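PDB 4N30: protein disulfide isomerase from Pseudomonas aeruginosa, which probably works as a thioredoxin-fold thiol-disulfide oxidoreductase of the DsbA subfamily, making or rearranging disulfide bonds in other proteins. Local coordinates for residues A[59-63]-A[180-185]; A[62-66]-A[101-106]; A[111-115]-A[153-158]; A[127-131]-A[142-146]. One frame throughout, in Å; residues are numbered along the deposited sequence.

Interaction 1: residues A[59-63]-A[180-185]; sequences NEYAD and ITATPT
Tyr61 and Thr185 form a hydrogen-bonded antiparallel pair where strand 56-62 meets the start of strand 185-190, and Pro184, the residue before Thr185, follows a cis peptide bond: the cis-proline loop of the thioredoxin fold. Two backbone bonds make the pair. Tyr61 N gives to Thr185 O at 2.9 Å, and Thr185 N returns a longer one to Tyr61 O at 3.2 Å, in the carbonyl plane and on a lone pair. A CA-H...O contact adds to these, Pro184 CA lying 3.2 Å from the same Tyr61 O.

Side-chain contacts surround the pair. Ile180 reaches over one face of the Tyr61 ring, its CD1 4.0 Å from the ring centroid in a CH-pi contact, while Thr185 O sits at the ring edge, in its plane. Thr183 OG1 lies between the backbone N and the carbonyl carbon (chi1 54°), which sets CG2 against Tyr61 O and Ala62 CA; the side chain also touches Cys66 and Cys69, a likely thioredoxin-type CxxC pair.

One side-chain bond lies within the loop itself. Thr185 OG1 donates to Ala182 O at 2.8 Å, approaching from above the carbonyl plane.

Interaction 2: residues A[62-66]-A[101-106]; sequences ADLEC and AARHQA
Ala102 O is gripped twice: by Ala106 N one helical turn on, at 3.0 Å, and by a water that passes the contact on to the loop. That water donates to Ala102 O at 2.8 Å and accepts from Leu64 N at 2.8 Å, so a single molecule joins the loop backbone to the backbone of helix 99-131.

The loop itself is a type I turn from Asp63 to Cys66, closed by Cys66 N to Asp63 O. Asp63 OD1 takes the N-H of Glu65 at 2.8 Å, on its anti side and somewhat out of the carboxylate plane, which makes an Asx turn. The same oxygen rests against the methyl of Ala102.

Apolar atoms fill in around this polar frame. Leu64 lays CD1 beside the backbone carbonyl of Gln105, 3.5 Å from Gln105 O, and its CB on Gln105 CB; Val109, Ile128 and Phe129 of the same helix lie about it as well. Glu65 folds back over the helix: bent at chi2 (-62°), it brings CG within 3.8 Å of Ala102 CB and the carboxyl carbon CD within 3.9 Å of Ala101 CB. Its carboxylate plane stands 77° from the Gln105 amide.

Beyond the two segments the carboxylate is well supplied: Ser132 OG bonds to OE1, and the backbone N atoms of Gly136 and Gly138 to OE2. With both oxygens bonded, the buried Glu65 carboxylate is fixed in its rotation, and the turn that ends at Cys66 is tied to the helix without direct backbone pairing.

Interaction 3: residues A[111-115]-A[153-158]; sequences CAGIQ and RLEKCA
Arg153 lies alongside Gln115, the two chains running past each other in opposite directions. From CB, CG runs anti to the backbone N (chi1 -179°) and the chain stays extended to NE; CB, CG and CD pass along the end of the Gln115 amide, CD being 4.0 Å from Gln115 CD. At the tip, the guanidinium receives Gln115 CG over the centre of one face, 3.8 Å from CZ, and its plane is tilted 8° from the amide plane, a stack of two flat groups. NH2 goes furthest: it passes 4.2 Å from Ile114 CG2 and gives a hydrogen bond to a water at 3.0 Å, which in turn donates to Ile114 O.

Deeper in, Leu154 turns its CD1 onto the backbone of the facing helix, 3.4 Å from Ala112 N and near the carbonyl carbon of Cys111, and also meets the Cys111 CB and the Ala112 methyl. Leu108, on helix 99-131, touches this leucine too.

Beside the leucine, the disulfide runs from Cys111 SG to Cys157 SG, 2.0 Å long, with a chi3 of -80° and hence a left-handed twist about the S-S bond. Ile114 CD1 comes to 4.1 Å from the Cys157 sulfur, and Ile164 of helix 162-177 touches both Cys111 and Ile114.

The disulfide is the one covalent link here; the helices otherwise share dispersion contacts, a stack and a water bridge. Separate from the CxxC pattern beginning at Cys66, this cystine ties helix 99-131 to helix 151-160, and with its sulfurs bonded to each other neither is a free thiol.

Interaction 4: residues A[127-131]-A[142-146]; sequences AIFAQ and GTLDF
Gln131 holds Asp145 by both ends of its peptide-like amide. Asp145 N donates to Gln131 OE1 at 2.8 Å, in the carbonyl plane and on a lone pair, and Gln131 NE2 gives its N-H to Asp145 O at 3.0 Å, nearly straight at 169° and with that oxygen close to the amide plane. One side chain therefore satisfies the N-H and the C=O of one extended residue, as a neighbouring strand would. The Asp145 side chain itself takes no part in these bonds; its CB merely sits 3.3 Å from Gln131 OE1.

Leu144, the residue before it, supplies the apolar half. With CG anti to the backbone N (chi1 -179°), its CD1 reaches the helix and is met by Ala127 CB at 3.9 Å and by Ile128 CG1 at 3.6 Å. CD2 also approaches Ile128 CG1, and the two side chains cross at about a right angle. Apart from these apolar partners, Leu144 CD1 also lies 3.6 Å from Gln131 OE1.

In the next shell, Gln131 is placed by its helix: its N bonds to Ala127 O at 2.8 Å, and the chain is extended beyond CG so that the amide reaches the loop. Ile128 is backed by Gln105 and Val109, while Leu139 touches both Leu144 and Gln131. Gly142 O, at the start of segment 142-146, probably accepts from His104 NE2 on an earlier part of the same helix.

The whole closes the loop that leaves helix 99-131 back upon that helix, in the helical insertion that DsbA proteins carry within their thioredoxin fold.

From the N terminus, segment 59-63 opens the widest loop, closed by interaction 1 only at 180-185; interactions 3 and 4 nest inside it. Interaction 2 starts from the same stretch, sharing Ala62 and Asp63, and closes early at 101-106, on helix 99-131. That helix also carries the first segments of interactions 3 and 4, which open after interaction 2 has closed; the loop of interaction 3 runs to 153-158 and encloses interaction 4, the short return from 127-131 to 142-146. Interactions 1 and 2 touch beside Cys66. Their shared Asp63 packs its backbone O on Phe129 of interaction 4, which reaches interaction 3 through Leu144 and Leu154. Together they join the thioredoxin sheet to the inserted helices.

Interaction 1: residues A[59-63]-A[180-185]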
loop_
_atom_site.group_PDB
_atom_site.type_symbol
_atom_site.label_atom_id
_atom_site.label_comp_id
_atom_site.label_asym_id
_atom_site.label_seq_id
_atom_site.Cartn_x
_atom_site.Cartn_y
_atom_site.Cartn_z
ATOM N N ASN A 59 5.771 2.724 5.159
ATOM C CA ASN A 59 5.498 1.625 4.240
ATOM C C ASN A 59 4.401 0.766 4.792
ATOM O O ASN A 59 4.579 0.210 5.895
ATOM C CB ASN A 59 6.762 0.763 4.031
ATOM C CG ASN A 59 7.829 1.527 3.325
ATOM O OD1 ASN A 59 7.838 1.599 2.095
ATOM N ND2 ASN A 59 8.730 2.142 4.099
ATOM N N GLU A 60 3.247 0.771 4.144
ATOM C CA GLU A 60 2.072 0.052 4.674
ATOM C C GLU A 60 1.925 -1.248 3.893
ATOM O O GLU A 60 1.546 -1.222 2.712
ATOM C CB GLU A 60 0.780 0.928 4.516
ATOM C CG GLU A 60 -0.478 0.181 4.945
ATOM C CD GLU A 60 -1.775 0.816 4.522
ATOM O OE1 GLU A 60 -1.815 1.779 3.843
ATOM O OE2 GLU A 60 -2.809 0.160 4.877
ATOM N N TYR A 61 2.314 -2.351 4.478
ATOM C CA TYR A 61 2.130 -3.662 3.883
ATOM C C TYR A 61 0.689 -4.051 4.047
ATOM O O TYR A 61 0.170 -4.190 5.180
ATOM C CB TYR A 61 3.046 -4.714 4.543
ATOM C CG TYR A 61 4.482 -4.514 4.129
ATOM C CD1 TYR A 61 5.021 -5.255 3.083
ATOM C CD2 TYR A 61 5.312 -3.574 4.786
ATOM C CE1 TYR A 61 6.327 -5.053 2.628
ATOM C CE2 TYR A 61 6.642 -3.363 4.343
ATOM C CZ TYR A 61 7.094 -4.156 3.312
ATOM O OH TYR A 61 8.389 -3.934 2.817
ATOM N N ALA A 62 -0.007 -4.253 2.939
ATOM C CA ALA A 62 -1.466 -4.318 2.954
ATOM C C ALA A 62 -2.048 -5.204 1.877
ATOM O O ALA A 62 -1.386 -5.572 0.885
ATOM C CB ALA A 62 -2.048 -2.916 2.834
ATOM N N ASP A 63 -3.289 -5.608 2.140
ATOM C CA ASP A 63 -4.015 -6.651 1.348
ATOM C C ASP A 63 -5.431 -6.086 1.127
ATOM O O ASP A 63 -6.084 -5.604 2.072
ATOM C CB ASP A 63 -4.023 -7.899 2.280
ATOM C CG ASP A 63 -4.996 -8.992 1.866
ATOM O OD1 ASP A 63 -5.858 -8.838 1.027
ATOM O OD2 ASP A 63 -4.815 -10.117 2.481
ATOM N N ILE A 180 7.312 -10.475 8.307
ATOM C CA ILE A 180 5.961 -9.869 8.333
ATOM C C ILE A 180 4.933 -10.913 7.896
ATOM O O ILE A 180 5.152 -11.628 6.865
ATOM C CB ILE A 180 5.925 -8.682 7.344
ATOM C CG1 ILE A 180 6.837 -7.600 7.873
ATOM C CG2 ILE A 180 4.535 -8.050 7.291
ATOM C CD1 ILE A 180 6.948 -6.329 6.996
ATOM N N THR A 181 3.906 -11.150 8.653
ATOM C CA THR A 181 2.945 -12.208 8.357
ATOM C C THR A 181 1.526 -11.706 8.257
ATOM O O THR A 181 0.656 -12.509 7.886
ATOM C CB THR A 181 3.003 -13.317 9.441
ATOM O OG1 THR A 181 2.313 -12.906 10.594
ATOM C CG2 THR A 181 4.406 -13.784 9.812
ATOM N N ALA A 182 1.206 -10.486 8.728
ATOM C CA ALA A 182 -0.195 -10.039 8.851
ATOM C C ALA A 182 -0.293 -8.621 8.336
ATOM O O ALA A 182 0.708 -7.941 8.217
ATOM C CB ALA A 182 -0.727 -10.161 10.290
ATOM N N THR A 183 -1.526 -8.192 8.034
ATOM C CA THR A 183 -1.766 -6.859 7.493
ATOM C C THR A 183 -2.774 -6.101 8.264
ATOM O O THR A 183 -3.706 -6.704 8.881
ATOM C CB THR A 183 -2.249 -6.901 6.022
ATOM O OG1 THR A 183 -3.382 -7.762 5.935
ATOM C CG2 THR A 183 -1.154 -7.492 5.084
ATOM N N PRO A 184 -2.651 -4.815 8.424
ATOM C CA PRO A 184 -1.506 -4.001 7.943
ATOM C C PRO A 184 -0.317 -4.138 8.854
ATOM O O PRO A 184 -0.444 -4.329 10.119
ATOM C CB PRO A 184 -2.064 -2.555 8.036
ATOM C CG PRO A 184 -3.035 -2.626 9.231
ATOM C CD PRO A 184 -3.684 -3.965 9.092
ATOM N N THR A 185 0.858 -4.105 8.296
ATOM C CA THR A 185 2.106 -3.968 9.110
ATOM C C THR A 185 2.830 -2.781 8.508
ATOM O O THR A 185 2.857 -2.597 7.272
ATOM C CB THR A 185 2.982 -5.194 8.996
ATOM O OG1 THR A 185 2.331 -6.265 9.686
ATOM C CG2 THR A 185 4.361 -4.987 9.688
#

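Interaction 2: residues A[62-66]-A[101-106]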
loop_
_atom_site.group_PDB
_atom_site.type_symbol
_atom_site.label_atom_id
_atom_site.label_comp_id
_atom_site.label_asym_id
_atom_site.label_seq_id
_atom_site.Cartn_x
_atom_site.Cartn_y
_atom_site.Cartn_z
ATOM N N ALA A 62 -0.007 -4.253 2.939
ATOM C CA ALA A 62 -1.466 -4.318 2.954
ATOM C C ALA A 62 -2.048 -5.204 1.877
ATOM O O ALA A 62 -1.386 -5.572 0.885
ATOM C CB ALA A 62 -2.048 -2.916 2.834
ATOM N N ASP A 63 -3.289 -5.608 2.140
ATOM C CA ASP A 63 -4.015 -6.651 1.348
ATOM C C ASP A 63 -5.431 -6.086 1.127
ATOM O O ASP A 63 -6.084 -5.604 2.072
ATOM C CB ASP A 63 -4.023 -7.899 2.280
ATOM C CG ASP A 63 -4.996 -8.992 1.866
ATOM O OD1 ASP A 63 -5.858 -8.838 1.027
ATOM O OD2 ASP A 63 -4.815 -10.117 2.481
ATOM N N LEU A 64 -5.846 -6.054 -0.152
ATOM C CA LEU A 64 -7.086 -5.385 -0.534
ATOM C C LEU A 64 -8.325 -6.219 -0.117
ATOM O O LEU A 64 -9.428 -5.633 -0.207
ATOM C CB LEU A 64 -7.035 -5.147 -2.048
ATOM C CG LEU A 64 -6.130 -3.937 -2.356
ATOM C CD1 LEU A 64 -5.623 -4.001 -3.816
ATOM C CD2 LEU A 64 -6.822 -2.587 -2.089
ATOM N N GLU A 65 -8.170 -7.425 0.358
ATOM C CA GLU A 65 -9.209 -8.238 0.991
ATOM C C GLU A 65 -9.227 -8.104 2.482
ATOM O O GLU A 65 -10.131 -8.717 3.106
ATOM C CB GLU A 65 -9.077 -9.708 0.550
ATOM C CG GLU A 65 -9.395 -9.945 -0.933
ATOM C CD GLU A 65 -10.824 -9.584 -1.220
ATOM O OE1 GLU A 65 -11.096 -8.484 -1.637
ATOM O OE2 GLU A 65 -11.714 -10.428 -0.946
ATOM N N CYS A 66 -8.285 -7.424 3.083
ATOM C CA CYS A 66 -8.157 -7.452 4.565
ATOM C C CYS A 66 -8.996 -6.368 5.181
ATOM O O CYS A 66 -8.974 -5.179 4.839
ATOM C CB CYS A 66 -6.662 -7.211 4.870
ATOM S SG CYS A 66 -6.403 -6.827 6.636
ATOM N N ALA A 101 -8.404 -13.523 -5.085
ATOM C CA ALA A 101 -8.962 -12.192 -5.103
ATOM C C ALA A 101 -7.943 -11.166 -4.695
ATOM O O ALA A 101 -7.811 -10.130 -5.339
ATOM C CB ALA A 101 -10.142 -12.082 -4.173
ATOM N N ALA A 102 -7.182 -11.420 -3.617
ATOM C CA ALA A 102 -6.235 -10.410 -3.145
ATOM C C ALA A 102 -5.098 -10.214 -4.144
ATOM O O ALA A 102 -4.569 -9.119 -4.336
ATOM C CB ALA A 102 -5.750 -10.771 -1.741
ATOM N N ARG A 103 -4.657 -11.336 -4.760
ATOM C CA ARG A 103 -3.562 -11.221 -5.793
ATOM C C ARG A 103 -4.058 -10.465 -7.043
ATOM O O ARG A 103 -3.340 -9.596 -7.556
ATOM C CB ARG A 103 -3.072 -12.627 -6.176
ATOM C CG ARG A 103 -2.547 -13.390 -4.979
ATOM C CD ARG A 103 -1.882 -14.693 -5.335
ATOM N NE ARG A 103 -2.781 -15.646 -5.989
ATOM C CZ ARG A 103 -3.349 -16.704 -5.397
ATOM N NH1 ARG A 103 -3.214 -16.981 -4.080
ATOM N NH2 ARG A 103 -4.065 -17.524 -6.180
ATOM N N HIS A 104 -5.245 -10.840 -7.533
ATOM C CA HIS A 104 -5.763 -10.177 -8.740
ATOM C C HIS A 104 -5.968 -8.696 -8.422
ATOM O O HIS A 104 -5.674 -7.861 -9.302
ATOM C CB HIS A 104 -7.172 -10.815 -8.937
ATOM C CG HIS A 104 -7.975 -10.171 -10.029
ATOM N ND1 HIS A 104 -7.486 -10.030 -11.322
ATOM C CD2 HIS A 104 -9.195 -9.603 -9.947
ATOM C CE1 HIS A 104 -8.460 -9.417 -12.036
ATOM N NE2 HIS A 104 -9.500 -9.136 -11.208
ATOM N N GLN A 105 -6.435 -8.335 -7.214
ATOM C CA GLN A 105 -6.665 -6.937 -6.891
ATOM C C GLN A 105 -5.351 -6.178 -6.770
ATOM O O GLN A 105 -5.302 -4.977 -7.194
ATOM C CB GLN A 105 -7.515 -6.867 -5.636
ATOM C CG GLN A 105 -8.948 -7.313 -5.993
ATOM C CD GLN A 105 -9.739 -7.770 -4.758
ATOM O OE1 GLN A 105 -9.443 -7.361 -3.578
ATOM N NE2 GLN A 105 -10.721 -8.566 -4.979
ATOM N N ALA A 106 -4.263 -6.799 -6.276
ATOM C CA ALA A 106 -2.977 -6.165 -6.276
ATOM C C ALA A 106 -2.554 -5.813 -7.731
ATOM O O ALA A 106 -1.999 -4.754 -7.999
ATOM C CB ALA A 106 -1.955 -7.071 -5.570
HETATM O O HOH W 1 -4.275 -7.253 -2.202
#

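Interaction 3: residues A[111-115]-A[153-158]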
loop_
_atom_site.group_PDB
_atom_site.type_symbol
_atom_site.label_atom_id
_atom_site.label_comp_id
_atom_site.label_asym_id
_atom_site.label_seq_id
_atom_site.Cartn_x
_atom_site.Cartn_y
_atom_site.Cartn_z
ATOM N N CYS A 111 -1.801 -1.972 -12.338
ATOM C CA CYS A 111 -2.171 -1.636 -13.729
ATOM C C CYS A 111 -2.842 -0.317 -13.770
ATOM O O CYS A 111 -2.718 0.406 -14.820
ATOM C CB CYS A 111 -2.997 -2.835 -14.234
ATOM S SG CYS A 111 -2.012 -4.279 -14.529
ATOM N N ALA A 112 -3.582 0.116 -12.747
ATOM C CA ALA A 112 -4.134 1.443 -12.661
ATOM C C ALA A 112 -3.065 2.474 -12.575
ATOM O O ALA A 112 -3.203 3.596 -13.272
ATOM C CB ALA A 112 -5.098 1.545 -11.474
ATOM N N GLY A 113 -2.038 2.228 -11.820
ATOM C CA GLY A 113 -0.885 3.113 -11.762
ATOM C C GLY A 113 -0.257 3.342 -13.131
ATOM O O GLY A 113 0.215 4.440 -13.434
ATOM N N ILE A 114 -0.129 2.284 -13.921
ATOM C CA ILE A 114 0.364 2.422 -15.324
ATOM C C ILE A 114 -0.523 3.371 -16.055
ATOM O O ILE A 114 0.053 4.221 -16.850
ATOM C CB ILE A 114 0.500 1.044 -15.976
ATOM C CG1 ILE A 114 1.653 0.282 -15.409
ATOM C CG2 ILE A 114 0.551 1.192 -17.558
ATOM C CD1 ILE A 114 1.805 -1.090 -16.028
ATOM N N GLN A 115 -1.821 3.246 -15.978
ATOM C CA GLN A 115 -2.714 4.122 -16.757
ATOM C C GLN A 115 -2.778 5.513 -16.240
ATOM O O GLN A 115 -2.951 6.505 -17.039
ATOM C CB GLN A 115 -4.198 3.648 -16.652
ATOM C CG GLN A 115 -4.340 2.400 -17.482
ATOM C CD GLN A 115 -5.803 1.992 -17.708
ATOM O OE1 GLN A 115 -6.058 0.738 -17.845
ATOM N NE2 GLN A 115 -6.721 2.895 -17.817
ATOM N N ARG A 153 -8.449 -2.618 -21.020
ATOM C CA ARG A 153 -6.974 -2.455 -20.921
ATOM C C ARG A 153 -6.454 -2.890 -19.508
ATOM O O ARG A 153 -5.495 -3.602 -19.354
ATOM C CB ARG A 153 -6.635 -0.991 -21.192
ATOM C CG ARG A 153 -5.168 -0.748 -21.125
ATOM C CD ARG A 153 -4.914 0.712 -21.435
ATOM N NE ARG A 153 -3.541 1.079 -21.057
ATOM C CZ ARG A 153 -3.072 2.331 -21.032
ATOM N NH1 ARG A 153 -3.873 3.335 -21.250
ATOM N NH2 ARG A 153 -1.813 2.526 -20.699
ATOM N N LEU A 154 -7.175 -2.404 -18.514
ATOM C CA LEU A 154 -6.869 -2.749 -17.078
ATOM C C LEU A 154 -6.823 -4.295 -16.846
ATOM O O LEU A 154 -5.894 -4.849 -16.293
ATOM C CB LEU A 154 -7.872 -2.000 -16.224
ATOM C CG LEU A 154 -7.419 -2.080 -14.751
ATOM C CD1 LEU A 154 -6.328 -1.056 -14.445
ATOM C CD2 LEU A 154 -8.664 -1.764 -13.871
ATOM N N GLU A 155 -7.894 -4.920 -17.388
ATOM C CA GLU A 155 -7.950 -6.366 -17.190
ATOM C C GLU A 155 -6.862 -7.118 -17.912
ATOM O O GLU A 155 -6.330 -8.101 -17.446
ATOM C CB GLU A 155 -9.315 -6.879 -17.653
ATOM C CG GLU A 155 -10.482 -6.346 -16.791
ATOM C CD GLU A 155 -11.871 -6.452 -17.430
ATOM O OE1 GLU A 155 -12.044 -7.213 -18.416
ATOM O OE2 GLU A 155 -12.798 -5.751 -16.942
ATOM N N LYS A 156 -6.517 -6.672 -19.144
ATOM C CA LYS A 156 -5.446 -7.330 -19.819
ATOM C C LYS A 156 -4.141 -7.221 -19.076
ATOM O O LYS A 156 -3.345 -8.146 -19.050
ATOM C CB LYS A 156 -5.352 -6.807 -21.278
ATOM C CG LYS A 156 -4.312 -7.591 -22.032
ATOM C CD LYS A 156 -4.087 -7.096 -23.467
ATOM C CE LYS A 156 -5.341 -7.182 -24.277
ATOM N NZ LYS A 156 -5.055 -6.944 -25.753
ATOM N N CYS A 157 -3.858 -5.998 -18.616
ATOM C CA CYS A 157 -2.636 -5.802 -17.877
ATOM C C CYS A 157 -2.579 -6.707 -16.590
ATOM O O CYS A 157 -1.537 -7.305 -16.337
ATOM C CB CYS A 157 -2.581 -4.308 -17.515
ATOM S SG CYS A 157 -1.224 -3.878 -16.321
ATOM N N ALA A 158 -3.727 -6.828 -15.919
ATOM C CA ALA A 158 -3.687 -7.713 -14.712
ATOM C C ALA A 158 -3.434 -9.134 -15.127
ATOM O O ALA A 158 -2.698 -9.847 -14.401
ATOM C CB ALA A 158 -4.957 -7.577 -13.940
HETATM O O HOH W 2 -0.157 4.732 -19.541
#

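Interaction 4: residues A[127-131]-A[142-146]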
loop_
_atom_site.group_PDB
_atom_site.type_symbol
_atom_site.label_atom_id
_atom_site.label_comp_id
_atom_site.label_asym_id
_atom_site.label_seq_id
_atom_site.Cartn_x
_atom_site.Cartn_y
_atom_site.Cartn_z
ATOM N N ALA A 127 -11.599 2.177 -4.651
ATOM C CA ALA A 127 -12.696 1.518 -5.372
ATOM C C ALA A 127 -12.739 0.038 -5.037
ATOM O O ALA A 127 -13.839 -0.534 -4.888
ATOM C CB ALA A 127 -12.485 1.702 -6.889
ATOM N N ILE A 128 -11.602 -0.632 -4.947
ATOM C CA ILE A 128 -11.539 -2.070 -4.643
ATOM C C ILE A 128 -12.000 -2.284 -3.232
ATOM O O ILE A 128 -12.833 -3.205 -2.951
ATOM C CB ILE A 128 -10.153 -2.679 -4.925
ATOM C CG1 ILE A 128 -9.927 -2.658 -6.410
ATOM C CG2 ILE A 128 -10.090 -4.106 -4.334
ATOM C CD1 ILE A 128 -8.466 -2.981 -6.758
ATOM N N PHE A 129 -11.576 -1.444 -2.291
ATOM C CA PHE A 129 -12.071 -1.645 -0.915
ATOM C C PHE A 129 -13.602 -1.432 -0.858
ATOM O O PHE A 129 -14.267 -2.116 -0.068
ATOM C CB PHE A 129 -11.382 -0.629 0.068
ATOM C CG PHE A 129 -10.061 -1.080 0.606
ATOM C CD1 PHE A 129 -9.879 -2.358 1.102
ATOM C CD2 PHE A 129 -9.003 -0.182 0.688
ATOM C CE1 PHE A 129 -8.648 -2.776 1.621
ATOM C CE2 PHE A 129 -7.766 -0.588 1.215
ATOM C CZ PHE A 129 -7.616 -1.904 1.664
ATOM N N ALA A 130 -14.133 -0.542 -1.658
ATOM C CA ALA A 130 -15.617 -0.330 -1.650
ATOM C C ALA A 130 -16.319 -1.431 -2.365
ATOM O O ALA A 130 -17.408 -1.804 -1.908
ATOM C CB ALA A 130 -15.929 0.993 -2.378
ATOM N N GLN A 131 -15.796 -1.983 -3.423
ATOM C CA GLN A 131 -16.536 -2.884 -4.294
ATOM C C GLN A 131 -16.355 -4.354 -3.976
ATOM O O GLN A 131 -17.223 -5.131 -4.337
ATOM C CB GLN A 131 -16.153 -2.577 -5.764
ATOM C CG GLN A 131 -16.660 -1.183 -6.209
ATOM C CD GLN A 131 -16.248 -0.880 -7.584
ATOM O OE1 GLN A 131 -16.140 -1.753 -8.440
ATOM N NE2 GLN A 131 -16.007 0.408 -7.792
ATOM N N GLY A 142 -14.753 -10.698 -10.636
ATOM C CA GLY A 142 -13.382 -10.178 -10.751
ATOM C C GLY A 142 -13.318 -8.768 -11.371
ATOM O O GLY A 142 -12.186 -8.256 -11.703
ATOM N N THR A 143 -14.475 -8.081 -11.508
ATOM C CA THR A 143 -14.526 -6.880 -12.348
ATOM C C THR A 143 -14.579 -5.663 -11.501
ATOM O O THR A 143 -15.382 -5.567 -10.539
ATOM C CB THR A 143 -15.806 -6.966 -13.244
ATOM O OG1 THR A 143 -15.746 -8.134 -14.054
ATOM C CG2 THR A 143 -16.003 -5.702 -14.050
ATOM N N LEU A 144 -13.722 -4.693 -11.778
ATOM C CA LEU A 144 -13.746 -3.405 -11.068
ATOM C C LEU A 144 -14.582 -2.406 -11.821
ATOM O O LEU A 144 -14.361 -2.260 -13.053
ATOM C CB LEU A 144 -12.274 -2.879 -10.925
ATOM C CG LEU A 144 -12.178 -1.555 -10.169
ATOM C CD1 LEU A 144 -12.571 -1.788 -8.720
ATOM C CD2 LEU A 144 -10.672 -1.213 -10.172
ATOM N N ASP A 145 -15.522 -1.704 -11.177
ATOM C CA ASP A 145 -16.265 -0.607 -11.834
ATOM C C ASP A 145 -15.493 0.670 -11.644
ATOM O O ASP A 145 -15.500 1.281 -10.581
ATOM C CB ASP A 145 -17.624 -0.475 -11.100
ATOM C CG ASP A 145 -18.582 0.427 -11.810
ATOM O OD1 ASP A 145 -18.199 1.075 -12.811
ATOM O OD2 ASP A 145 -19.727 0.500 -11.350
ATOM N N PHE A 146 -14.750 1.071 -12.654
ATOM C CA PHE A 146 -13.918 2.287 -12.484
ATOM C C PHE A 146 -13.885 2.913 -13.850
ATOM O O PHE A 146 -12.888 2.771 -14.575
ATOM C CB PHE A 146 -12.476 1.897 -12.008
ATOM C CG PHE A 146 -11.592 3.107 -11.557
ATOM C CD1 PHE A 146 -11.923 4.439 -11.871
ATOM C CD2 PHE A 146 -10.380 2.891 -10.907
ATOM C CE1 PHE A 146 -11.110 5.526 -11.427
ATOM C CE2 PHE A 146 -9.567 3.960 -10.496
ATOM C CZ PHE A 146 -9.926 5.276 -10.778
#